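Local coordinates for protein SAM-dependent methyltransferase (Exiguobacterium sibiricum 255-15, PDB 3D2L) that probably transfers a methyl group from S-adenosyl-L-methionine to an acceptor not yet identified, using a Rossmann-like class I methyltransferase fold, at residues L67-Q71 / D82-Q86; N108-E113 / H196-Y201; G214-V220 / F237-I243. One frame throughout, in Å; residues are numbered along the deposited sequence.

Contact 1. Residues L67-Q71 / D82-Q86; sequences LEIAQ and DFWVQ
In the right-handed beta-alpha-beta unit of this Rossmann-like methyltransferase fold, helix 64-76 returns across the sheet and hands the chain to the edge strand 82-85. Residues 67-71 form one helical turn, closed by Gln71 N to Leu67 O at 2.9 Å; 82-85 is extended. The short axes run antiparallel, at 174°, and approach to 8.8 Å, a gap that side chains of moderate size can fill. Leu67 lies nearest Phe83, their CA atoms 6.2 Å apart. Phe83 is the main bump: with chi1 at m, its ring enters the hollow between Leu67, Ala70 and Gln71. Alanine suits the centre of that hollow, because its lone methyl lets the ring lie close: Ala70 CB sits 3.6 Å from the ring centroid, almost on the normal, a CH-pi contact. Leu67 CD2 meets Phe83 CD1 at 4.0 Å. The mt rotamer of Leu67 carries its other methyl down the strand, where CD1 packs on Val85 CG2 at 3.7 Å, so that one branched residue fills two hollows. Thr48 and Leu49 of helix 46-51 also touch the Phe83 side chain. Toward solvent, a water bridges the two segments, donating to Gln71 OE1 at 3.2 Å and accepting from Phe83 N at 3.1 Å. Tightest of all, Leu67 CD1 presses against Trp84 O at 3.1 Å.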
loop_
_atom_site.group_PDB
_atom_site.type_symbol
_atom_site.label_atom_id
_atom_site.label_comp_id
_atom_site.label_asym_id
_atom_site.label_seq_id
_atom_site.Cartn_x
_atom_site.Cartn_y
_atom_site.Cartn_z
ATOM N N LEU A 67 -0.249 -6.208 11.898
ATOM C CA LEU A 67 0.470 -5.253 12.781
ATOM C C LEU A 67 1.250 -5.942 13.879
ATOM O O LEU A 67 2.285 -5.442 14.311
ATOM C CB LEU A 67 -0.464 -4.161 13.330
ATOM C CG LEU A 67 -1.072 -3.260 12.266
ATOM C CD1 LEU A 67 -1.853 -2.095 12.935
ATOM C CD2 LEU A 67 -0.038 -2.724 11.284
ATOM N N GLU A 68 0.790 -7.116 14.306
ATOM C CA GLU A 68 1.516 -7.915 15.282
ATOM C C GLU A 68 2.860 -8.374 14.726
ATOM O O GLU A 68 3.874 -8.321 15.409
ATOM C CB GLU A 68 0.694 -9.120 15.708
ATOM C CG GLU A 68 -0.445 -8.753 16.642
ATOM C CD GLU A 68 -1.424 -9.913 16.894
ATOM O OE1 GLU A 68 -1.058 -11.083 16.655
ATOM O OE2 GLU A 68 -2.559 -9.629 17.342
ATOM N N ILE A 69 2.856 -8.830 13.473
ATOM C CA ILE A 69 4.091 -9.246 12.799
ATOM C C ILE A 69 4.983 -8.022 12.577
ATOM O O ILE A 69 6.166 -8.075 12.837
ATOM C CB ILE A 69 3.797 -9.905 11.461
ATOM C CG1 ILE A 69 2.895 -11.145 11.628
ATOM C CG2 ILE A 69 5.088 -10.291 10.778
ATOM C CD1 ILE A 69 3.387 -12.151 12.538
ATOM N N ALA A 70 4.400 -6.922 12.107
ATOM C CA ALA A 70 5.107 -5.640 11.922
ATOM C C ALA A 70 5.875 -5.265 13.196
ATOM O O ALA A 70 7.107 -4.999 13.177
ATOM C CB ALA A 70 4.124 -4.531 11.504
ATOM N N GLN A 71 5.169 -5.306 14.315
ATOM C CA GLN A 71 5.774 -4.954 15.608
ATOM C C GLN A 71 6.885 -5.889 16.029
ATOM O O GLN A 71 7.931 -5.451 16.487
ATOM C CB GLN A 71 4.698 -4.918 16.685
ATOM C CG GLN A 71 5.214 -4.643 18.075
ATOM C CD GLN A 71 4.103 -4.655 19.069
ATOM O OE1 GLN A 71 3.015 -4.134 18.787
ATOM N NE2 GLN A 71 4.338 -5.270 20.237
ATOM N N ASP A 82 5.686 2.919 15.963
ATOM C CA ASP A 82 4.342 2.736 16.499
ATOM C C ASP A 82 3.460 2.226 15.379
ATOM O O ASP A 82 3.438 2.846 14.353
ATOM C CB ASP A 82 3.777 4.076 16.942
ATOM C CG ASP A 82 4.382 4.589 18.212
ATOM O OD1 ASP A 82 4.606 3.820 19.161
ATOM O OD2 ASP A 82 4.612 5.792 18.274
ATOM N N PHE A 83 2.801 1.079 15.582
ATOM C CA PHE A 83 1.808 0.536 14.688
ATOM C C PHE A 83 0.445 0.592 15.422
ATOM O O PHE A 83 0.283 0.126 16.590
ATOM C CB PHE A 83 2.165 -0.902 14.268
ATOM C CG PHE A 83 3.424 -1.022 13.410
ATOM C CD1 PHE A 83 3.384 -0.775 12.046
ATOM C CD2 PHE A 83 4.655 -1.407 13.982
ATOM C CE1 PHE A 83 4.498 -0.907 11.266
ATOM C CE2 PHE A 83 5.761 -1.529 13.230
ATOM C CZ PHE A 83 5.699 -1.270 11.839
ATOM N N TRP A 84 -0.539 1.172 14.758
ATOM C CA TRP A 84 -1.864 1.309 15.308
ATOM C C TRP A 84 -2.889 0.777 14.333
ATOM O O TRP A 84 -2.659 0.848 13.114
ATOM C CB TRP A 84 -2.176 2.774 15.602
ATOM C CG TRP A 84 -1.217 3.460 16.556
ATOM C CD1 TRP A 84 -0.322 4.442 16.252
ATOM C CD2 TRP A 84 -1.074 3.212 17.970
ATOM N NE1 TRP A 84 0.347 4.835 17.385
ATOM C CE2 TRP A 84 -0.079 4.082 18.447
ATOM C CE3 TRP A 84 -1.662 2.302 18.865
ATOM C CZ2 TRP A 84 0.326 4.094 19.785
ATOM C CZ3 TRP A 84 -1.272 2.322 20.191
ATOM C CH2 TRP A 84 -0.280 3.211 20.638
ATOM N N VAL A 85 -3.978 0.214 14.878
ATOM C CA VAL A 85 -5.073 -0.360 14.067
ATOM C C VAL A 85 -6.029 0.771 13.755
ATOM O O VAL A 85 -6.642 1.329 14.649
ATOM C CB VAL A 85 -5.817 -1.487 14.799
ATOM C CG1 VAL A 85 -7.046 -1.986 13.993
ATOM C CG2 VAL A 85 -4.840 -2.633 15.124
ATOM N N GLN A 86 -6.106 1.150 12.488
ATOM C CA GLN A 86 -6.987 2.223 12.063
ATOM C C GLN A 86 -7.307 2.037 10.601
ATOM O O GLN A 86 -6.518 1.513 9.852
ATOM C CB GLN A 86 -6.345 3.616 12.203
ATOM C CG GLN A 86 -5.896 4.059 13.573
ATOM C CD GLN A 86 -5.433 5.522 13.593
ATOM O OE1 GLN A 86 -5.752 6.303 12.704
ATOM N NE2 GLN A 86 -4.676 5.886 14.625
HETATM O O HOH W 1 3.684 -1.247 17.480
#

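Contact 2. Residues N108-E113 / H196-Y201; sequences NYLQTE and HHQRTY
A loop and the end of a strand are joined here chiefly by backbone groups and one asparagine. Asn108 and Tyr109 are the last residues of a 3-10 segment, 110-112 is irregular, and 196-199 is extended; Tyr109 and Gln198 are nearest, CA to CA 4.6 Å. Asn108 bonds to the backbone of Arg199 at both its N and its O: Arg199 N donates to Asn108 O at 2.8 Å, and Asn108 ND2 to Arg199 O at 2.7 Å. Asparagine suits the place because its amide also offers OD1, which accepts from His138 N. Arg199, all-trans through chi3, stretches along the loop so that NH1 reaches Gln111 O at 3.2 Å; Glu113 OE2, 3.9 Å from NH2 and well out of the guanidinium plane, adds only a long salt bridge. Waters bridge several of the other polar groups. One molecule donates to Tyr109 O (2.6 Å) and accepts from Gln111 NE2 (2.9 Å); another lies 2.6 Å from Leu110 O and 2.8 Å from Arg199 O. Gln198 CG packs over the Tyr109 ring, 3.9 Å from its centroid, while its amide is held by Asp105, His138 and His176. Thr112, with chi1 at p, N-caps helix 113-126. The contact thus joins the loop between strand 97-102 and that helix to the edge strand 189-199 of the four-stranded antiparallel sheet, with Tyr206 and Trp209 of helix 203-212 touching Asn108 and Glu113.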
loop_
_atom_site.group_PDB
_atom_site.type_symbol
_atom_site.label_atom_id
_atom_site.label_comp_id
_atom_site.label_asym_id
_atom_site.label_seq_id
_atom_site.Cartn_x
_atom_site.Cartn_y
_atom_site.Cartn_z
ATOM N N ASN A 108 -5.644 1.011 -3.535
ATOM C CA ASN A 108 -6.571 0.285 -4.405
ATOM C C ASN A 108 -7.540 -0.706 -3.739
ATOM O O ASN A 108 -8.476 -1.173 -4.387
ATOM C CB ASN A 108 -5.839 -0.384 -5.592
ATOM C CG ASN A 108 -5.276 0.602 -6.574
ATOM O OD1 ASN A 108 -4.060 0.653 -6.762
ATOM N ND2 ASN A 108 -6.116 1.461 -7.120
ATOM N N TYR A 109 -7.354 -1.002 -2.459
ATOM C CA TYR A 109 -8.257 -1.866 -1.732
ATOM C C TYR A 109 -9.561 -1.155 -1.395
ATOM O O TYR A 109 -10.528 -1.804 -1.095
ATOM C CB TYR A 109 -7.602 -2.437 -0.480
ATOM C CG TYR A 109 -6.551 -3.476 -0.833
ATOM C CD1 TYR A 109 -6.895 -4.769 -1.212
ATOM C CD2 TYR A 109 -5.216 -3.165 -0.712
ATOM C CE1 TYR A 109 -5.870 -5.718 -1.547
ATOM C CE2 TYR A 109 -4.223 -4.062 -1.036
ATOM C CZ TYR A 109 -4.551 -5.330 -1.448
ATOM O OH TYR A 109 -3.508 -6.164 -1.760
ATOM N N LEU A 110 -9.588 0.177 -1.509
ATOM C CA LEU A 110 -10.807 0.927 -1.285
ATOM C C LEU A 110 -11.804 0.501 -2.307
ATOM O O LEU A 110 -11.433 0.231 -3.437
ATOM C CB LEU A 110 -10.569 2.429 -1.359
ATOM C CG LEU A 110 -9.619 2.911 -0.239
ATOM C CD1 LEU A 110 -9.315 4.421 -0.355
ATOM C CD2 LEU A 110 -10.224 2.556 1.104
ATOM N N GLN A 111 -13.079 0.500 -1.937
ATOM C CA GLN A 111 -14.092 -0.032 -2.830
ATOM C C GLN A 111 -14.943 0.970 -3.571
ATOM O O GLN A 111 -15.463 0.643 -4.631
ATOM C CB GLN A 111 -14.985 -0.998 -2.038
ATOM C CG GLN A 111 -14.165 -2.187 -1.498
ATOM C CD GLN A 111 -15.020 -3.331 -0.978
ATOM O OE1 GLN A 111 -16.262 -3.222 -0.880
ATOM N NE2 GLN A 111 -14.358 -4.432 -0.613
ATOM N N THR A 112 -15.086 2.179 -3.031
ATOM C CA THR A 112 -15.962 3.166 -3.655
ATOM C C THR A 112 -15.220 4.468 -3.869
ATOM O O THR A 112 -14.116 4.666 -3.379
ATOM C CB THR A 112 -17.208 3.445 -2.780
ATOM O OG1 THR A 112 -16.800 3.919 -1.491
ATOM C CG2 THR A 112 -18.029 2.186 -2.576
ATOM N N GLU A 113 -15.834 5.327 -4.655
ATOM C CA GLU A 113 -15.330 6.666 -4.883
ATOM C C GLU A 113 -15.352 7.430 -3.560
ATOM O O GLU A 113 -14.381 8.103 -3.212
ATOM C CB GLU A 113 -16.145 7.337 -5.979
ATOM C CG GLU A 113 -16.060 6.514 -7.311
ATOM C CD GLU A 113 -16.751 7.172 -8.491
ATOM O OE1 GLU A 113 -16.923 8.415 -8.462
ATOM O OE2 GLU A 113 -17.081 6.448 -9.462
ATOM N N HIS A 196 -9.734 -10.887 -2.093
ATOM C CA HIS A 196 -9.344 -9.491 -1.996
ATOM C C HIS A 196 -9.880 -8.773 -3.206
ATOM O O HIS A 196 -9.915 -9.325 -4.297
ATOM C CB HIS A 196 -7.832 -9.378 -1.894
ATOM C CG HIS A 196 -7.273 -10.061 -0.675
ATOM N ND1 HIS A 196 -7.293 -9.482 0.577
ATOM C CD2 HIS A 196 -6.732 -11.288 -0.509
ATOM C CE1 HIS A 196 -6.773 -10.317 1.457
ATOM N NE2 HIS A 196 -6.414 -11.416 0.824
ATOM N N HIS A 197 -10.284 -7.527 -2.984
ATOM C CA HIS A 197 -10.877 -6.703 -4.014
ATOM C C HIS A 197 -10.047 -5.460 -4.208
ATOM O O HIS A 197 -9.709 -4.782 -3.244
ATOM C CB HIS A 197 -12.297 -6.310 -3.600
ATOM C CG HIS A 197 -13.202 -7.487 -3.441
ATOM N ND1 HIS A 197 -13.844 -8.073 -4.509
ATOM C CD2 HIS A 197 -13.504 -8.241 -2.355
ATOM C CE1 HIS A 197 -14.530 -9.121 -4.082
ATOM N NE2 HIS A 197 -14.334 -9.247 -2.781
ATOM N N GLN A 198 -9.754 -5.142 -5.461
ATOM C CA GLN A 198 -9.060 -3.902 -5.774
ATOM C C GLN A 198 -9.728 -3.183 -6.920
ATOM O O GLN A 198 -10.354 -3.806 -7.770
ATOM C CB GLN A 198 -7.603 -4.139 -6.074
ATOM C CG GLN A 198 -6.759 -4.340 -4.851
ATOM C CD GLN A 198 -5.296 -4.402 -5.204
ATOM O OE1 GLN A 198 -4.913 -5.078 -6.193
ATOM N NE2 GLN A 198 -4.452 -3.692 -4.426
ATOM N N ARG A 199 -9.623 -1.857 -6.896
ATOM C CA ARG A 199 -10.217 -1.044 -7.898
ATOM C C ARG A 199 -9.340 0.182 -8.140
ATOM O O ARG A 199 -8.730 0.770 -7.219
ATOM C CB ARG A 199 -11.652 -0.632 -7.476
ATOM C CG ARG A 199 -12.374 0.242 -8.465
ATOM C CD ARG A 199 -13.745 0.564 -7.939
ATOM N NE ARG A 199 -14.480 1.384 -8.888
ATOM C CZ ARG A 199 -15.685 1.852 -8.658
ATOM N NH1 ARG A 199 -16.315 1.555 -7.526
ATOM N NH2 ARG A 199 -16.275 2.589 -9.585
ATOM N N THR A 200 -9.244 0.546 -9.406
ATOM C CA THR A 200 -8.496 1.703 -9.777
ATOM C C THR A 200 -9.327 2.599 -10.696
ATOM O O THR A 200 -10.497 2.286 -11.038
ATOM C CB THR A 200 -7.081 1.326 -10.322
ATOM O OG1 THR A 200 -6.194 2.425 -10.114
ATOM C CG2 THR A 200 -7.126 0.908 -11.828
ATOM N N TYR A 201 -8.736 3.744 -11.010
ATOM C CA TYR A 201 -9.316 4.798 -11.810
ATOM C C TYR A 201 -8.234 5.406 -12.710
ATOM O O TYR A 201 -7.007 5.257 -12.432
ATOM C CB TYR A 201 -9.878 5.906 -10.891
ATOM C CG TYR A 201 -10.909 5.395 -9.909
ATOM C CD1 TYR A 201 -10.529 4.946 -8.632
ATOM C CD2 TYR A 201 -12.257 5.343 -10.253
ATOM C CE1 TYR A 201 -11.464 4.445 -7.750
ATOM C CE2 TYR A 201 -13.201 4.889 -9.353
ATOM C CZ TYR A 201 -12.796 4.430 -8.107
ATOM O OH TYR A 201 -13.737 3.949 -7.211
HETATM O O HOH W 2 -11.523 -4.103 -0.428
HETATM O O HOH W 3 -12.795 2.992 -5.088
HETATM O O HOH W 4 -10.147 1.857 -5.060
HETATM O O HOH W 5 -18.222 4.129 -6.293
#

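Contact 3. Residues G214-V220 / F237-I243; sequences GFRVCAV and FFVAEKI
A classic beta bulge interrupts this antiparallel pair: Cys218 and Ala219 both face Val239, whose carbonyl O accepts from Cys218 N at 2.8 Å and from Ala219 N at 3.2 Å. Cys218 makes the extra residue possible by taking a psi of -41°, and the register shifts by one between Val217 and Ala219. The short strand axes approach to 4.3 Å at 148°. Before the bulge, Arg216 and Glu241 form a hydrogen-bonded pair (Arg216 N to Glu241 O 2.7 Å, Glu241 N to Arg216 O 2.8 Å), flanked by the non-hydrogen-bonded pairs Phe215-Lys242 and Val217-Ala240. Beyond it, Val239 N bonds to Ala219 O at 2.9 Å, and Val220 pairs with Phe238. Phe215, Val217, Val220, Phe238 and Ala240 line one face, which helix 203-212 helps to cover; Val220 CG1 rests 4.3 Å from the Phe238 ring centroid, over its face, and small Ala240 leaves room for Phe215, CB to CB 3.9 Å. On the other face Arg216 NH2 and Glu241 OE2 form a salt bridge at 3.4 Å whose hydrogen bond is weak; long charged side chains suit this solvent-facing edge. A magnesium ion lies about 4 Å from the Glu241 side chain. Gly214 ends helix 203-212 in a Schellman motif, its positive phi strained for other residues, and its O accepts from Ile243 N at 3.1 Å. Reversed strand 235-242, inserted between 131-138 and the edge strand 215-222, gives the 3-2-1-4-5-7-6 order typical of class I methyltransferases.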
loop_
_atom_site.group_PDB
_atom_site.type_symbol
_atom_site.label_atom_id
_atom_site.label_comp_id
_atom_site.label_asym_id
_atom_site.label_seq_id
_atom_site.Cartn_x
_atom_site.Cartn_y
_atom_site.Cartn_z
ATOM N N GLY A 214 -8.128 19.466 -1.232
ATOM C CA GLY A 214 -7.245 20.567 -0.841
ATOM C C GLY A 214 -5.751 20.356 -1.054
ATOM O O GLY A 214 -4.947 21.006 -0.383
ATOM N N PHE A 215 -5.388 19.467 -1.979
ATOM C CA PHE A 215 -3.991 19.175 -2.311
ATOM C C PHE A 215 -3.598 19.786 -3.655
ATOM O O PHE A 215 -4.428 19.923 -4.529
ATOM C CB PHE A 215 -3.722 17.643 -2.433
ATOM C CG PHE A 215 -3.774 16.932 -1.144
ATOM C CD1 PHE A 215 -2.640 16.838 -0.335
ATOM C CD2 PHE A 215 -4.958 16.393 -0.693
ATOM C CE1 PHE A 215 -2.701 16.190 0.867
ATOM C CE2 PHE A 215 -5.006 15.747 0.507
ATOM C CZ PHE A 215 -3.878 15.673 1.297
ATOM N N ARG A 216 -2.333 20.176 -3.758
ATOM C CA ARG A 216 -1.735 20.551 -5.013
ATOM C C ARG A 216 -1.023 19.278 -5.521
ATOM O O ARG A 216 -0.174 18.686 -4.852
ATOM C CB ARG A 216 -0.753 21.712 -4.866
ATOM C CG ARG A 216 -0.082 22.082 -6.172
ATOM C CD ARG A 216 0.740 23.348 -6.069
ATOM N NE ARG A 216 1.756 23.239 -5.031
ATOM C CZ ARG A 216 2.960 22.703 -5.189
ATOM N NH1 ARG A 216 3.350 22.195 -6.360
ATOM N NH2 ARG A 216 3.787 22.681 -4.163
ATOM N N VAL A 217 -1.409 18.810 -6.692
ATOM C CA VAL A 217 -0.740 17.631 -7.274
ATOM C C VAL A 217 0.584 18.086 -7.883
ATOM O O VAL A 217 0.611 18.920 -8.783
ATOM C CB VAL A 217 -1.631 16.940 -8.296
ATOM C CG1 VAL A 217 -0.942 15.668 -8.868
ATOM C CG2 VAL A 217 -2.911 16.581 -7.624
ATOM N N CYS A 218 1.672 17.528 -7.357
ATOM C CA CYS A 218 3.010 17.903 -7.725
ATOM C C CYS A 218 3.568 17.098 -8.859
ATOM O O CYS A 218 4.253 17.653 -9.696
ATOM C CB CYS A 218 3.938 17.704 -6.557
ATOM S SG CYS A 218 3.540 18.704 -5.122
ATOM N N ALA A 219 3.318 15.788 -8.861
ATOM C CA ALA A 219 3.860 14.899 -9.862
ATOM C C ALA A 219 3.007 13.629 -9.991
ATOM O O ALA A 219 2.443 13.155 -9.000
ATOM C CB ALA A 219 5.299 14.544 -9.496
ATOM N N VAL A 220 2.848 13.176 -11.241
ATOM C CA VAL A 220 2.179 11.924 -11.608
ATOM C C VAL A 220 3.166 11.234 -12.555
ATOM O O VAL A 220 3.400 11.705 -13.683
ATOM C CB VAL A 220 0.838 12.137 -12.310
ATOM C CG1 VAL A 220 0.170 10.756 -12.577
ATOM C CG2 VAL A 220 -0.033 13.021 -11.472
ATOM N N PHE A 237 2.504 6.674 -9.783
ATOM C CA PHE A 237 2.925 7.285 -8.542
ATOM C C PHE A 237 2.442 8.711 -8.500
ATOM O O PHE A 237 2.571 9.436 -9.478
ATOM C CB PHE A 237 4.467 7.237 -8.428
ATOM C CG PHE A 237 5.018 5.838 -8.361
ATOM C CD1 PHE A 237 5.020 5.031 -9.484
ATOM C CD2 PHE A 237 5.538 5.331 -7.181
ATOM C CE1 PHE A 237 5.506 3.724 -9.424
ATOM C CE2 PHE A 237 6.034 4.021 -7.127
ATOM C CZ PHE A 237 6.018 3.234 -8.259
ATOM N N PHE A 238 1.887 9.112 -7.356
ATOM C CA PHE A 238 1.366 10.476 -7.163
ATOM C C PHE A 238 2.055 11.126 -6.001
ATOM O O PHE A 238 2.216 10.502 -4.955
ATOM C CB PHE A 238 -0.101 10.441 -6.794
ATOM C CG PHE A 238 -0.980 10.000 -7.903
ATOM C CD1 PHE A 238 -1.055 8.656 -8.243
ATOM C CD2 PHE A 238 -1.732 10.916 -8.587
ATOM C CE1 PHE A 238 -1.874 8.246 -9.294
ATOM C CE2 PHE A 238 -2.555 10.511 -9.637
ATOM C CZ PHE A 238 -2.598 9.190 -9.986
ATOM N N VAL A 239 2.396 12.399 -6.164
ATOM C CA VAL A 239 2.969 13.195 -5.096
ATOM C C VAL A 239 2.071 14.396 -5.054
ATOM O O VAL A 239 1.854 15.058 -6.092
ATOM C CB VAL A 239 4.453 13.637 -5.360
ATOM C CG1 VAL A 239 5.003 14.454 -4.153
ATOM C CG2 VAL A 239 5.329 12.413 -5.631
ATOM N N ALA A 240 1.532 14.678 -3.866
ATOM C CA ALA A 240 0.612 15.818 -3.666
ATOM C C ALA A 240 1.008 16.559 -2.401
ATOM O O ALA A 240 1.600 15.978 -1.480
ATOM C CB ALA A 240 -0.855 15.344 -3.595
ATOM N N GLU A 241 0.719 17.859 -2.355
ATOM C CA GLU A 241 1.069 18.650 -1.187
ATOM C C GLU A 241 -0.134 19.433 -0.658
ATOM O O GLU A 241 -0.902 20.002 -1.420
ATOM C CB GLU A 241 2.199 19.589 -1.557
ATOM C CG GLU A 241 2.633 20.493 -0.460
ATOM C CD GLU A 241 3.768 21.345 -0.894
ATOM O OE1 GLU A 241 4.779 20.760 -1.336
ATOM O OE2 GLU A 241 3.648 22.583 -0.797
ATOM N N LYS A 242 -0.275 19.473 0.663
ATOM C CA LYS A 242 -1.396 20.156 1.259
ATOM C C LYS A 242 -1.234 21.654 1.045
ATOM O O LYS A 242 -0.197 22.214 1.378
ATOM C CB LYS A 242 -1.501 19.884 2.767
ATOM C CG LYS A 242 -2.804 20.477 3.319
ATOM C CD LYS A 242 -3.091 20.183 4.731
ATOM C CE LYS A 242 -4.387 20.920 5.192
ATOM N NZ LYS A 242 -4.533 20.647 6.625
ATOM N N ILE A 243 -2.277 22.279 0.509
ATOM C CA ILE A 243 -2.305 23.728 0.294
ATOM C C ILE A 243 -2.539 24.386 1.676
ATOM O O ILE A 243 -1.796 25.283 2.135
ATOM C CB ILE A 243 -3.418 24.096 -0.731
ATOM C CG1 ILE A 243 -3.037 23.566 -2.107
ATOM C CG2 ILE A 243 -3.648 25.604 -0.774
ATOM C CD1 ILE A 243 -4.146 23.703 -3.180
ATOM O OXT ILE A 243 -3.491 23.996 2.367
HETATM O O HOH W 6 -5.439 22.443 1.690
#

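How the contacts relate
Along the chain the three contacts follow in series, none touching another. Contacts 1 and 3 lie at the two ends of the same seven-stranded sheet, their centres about 27 Å apart: contact 1 packs a helix on edge strand 82-85, and contact 3 pairs edge strand 215-222 with its reversed neighbour. Contact 2 is about 22 Å from contact 1 and about 20 Å from contact 3, centre to centre, and joins a loop of the Rossmann-like domain to the separate four-stranded sheet. Helix 203-212, which follows 196-201, leads straight to contact 3; the nearest atoms of contacts 2 and 3 are about 6 Å apart. Contacts 1 and 3 thus belong to the two edges of the probable methyltransferase core, and contact 2 attaches the second sheet to it.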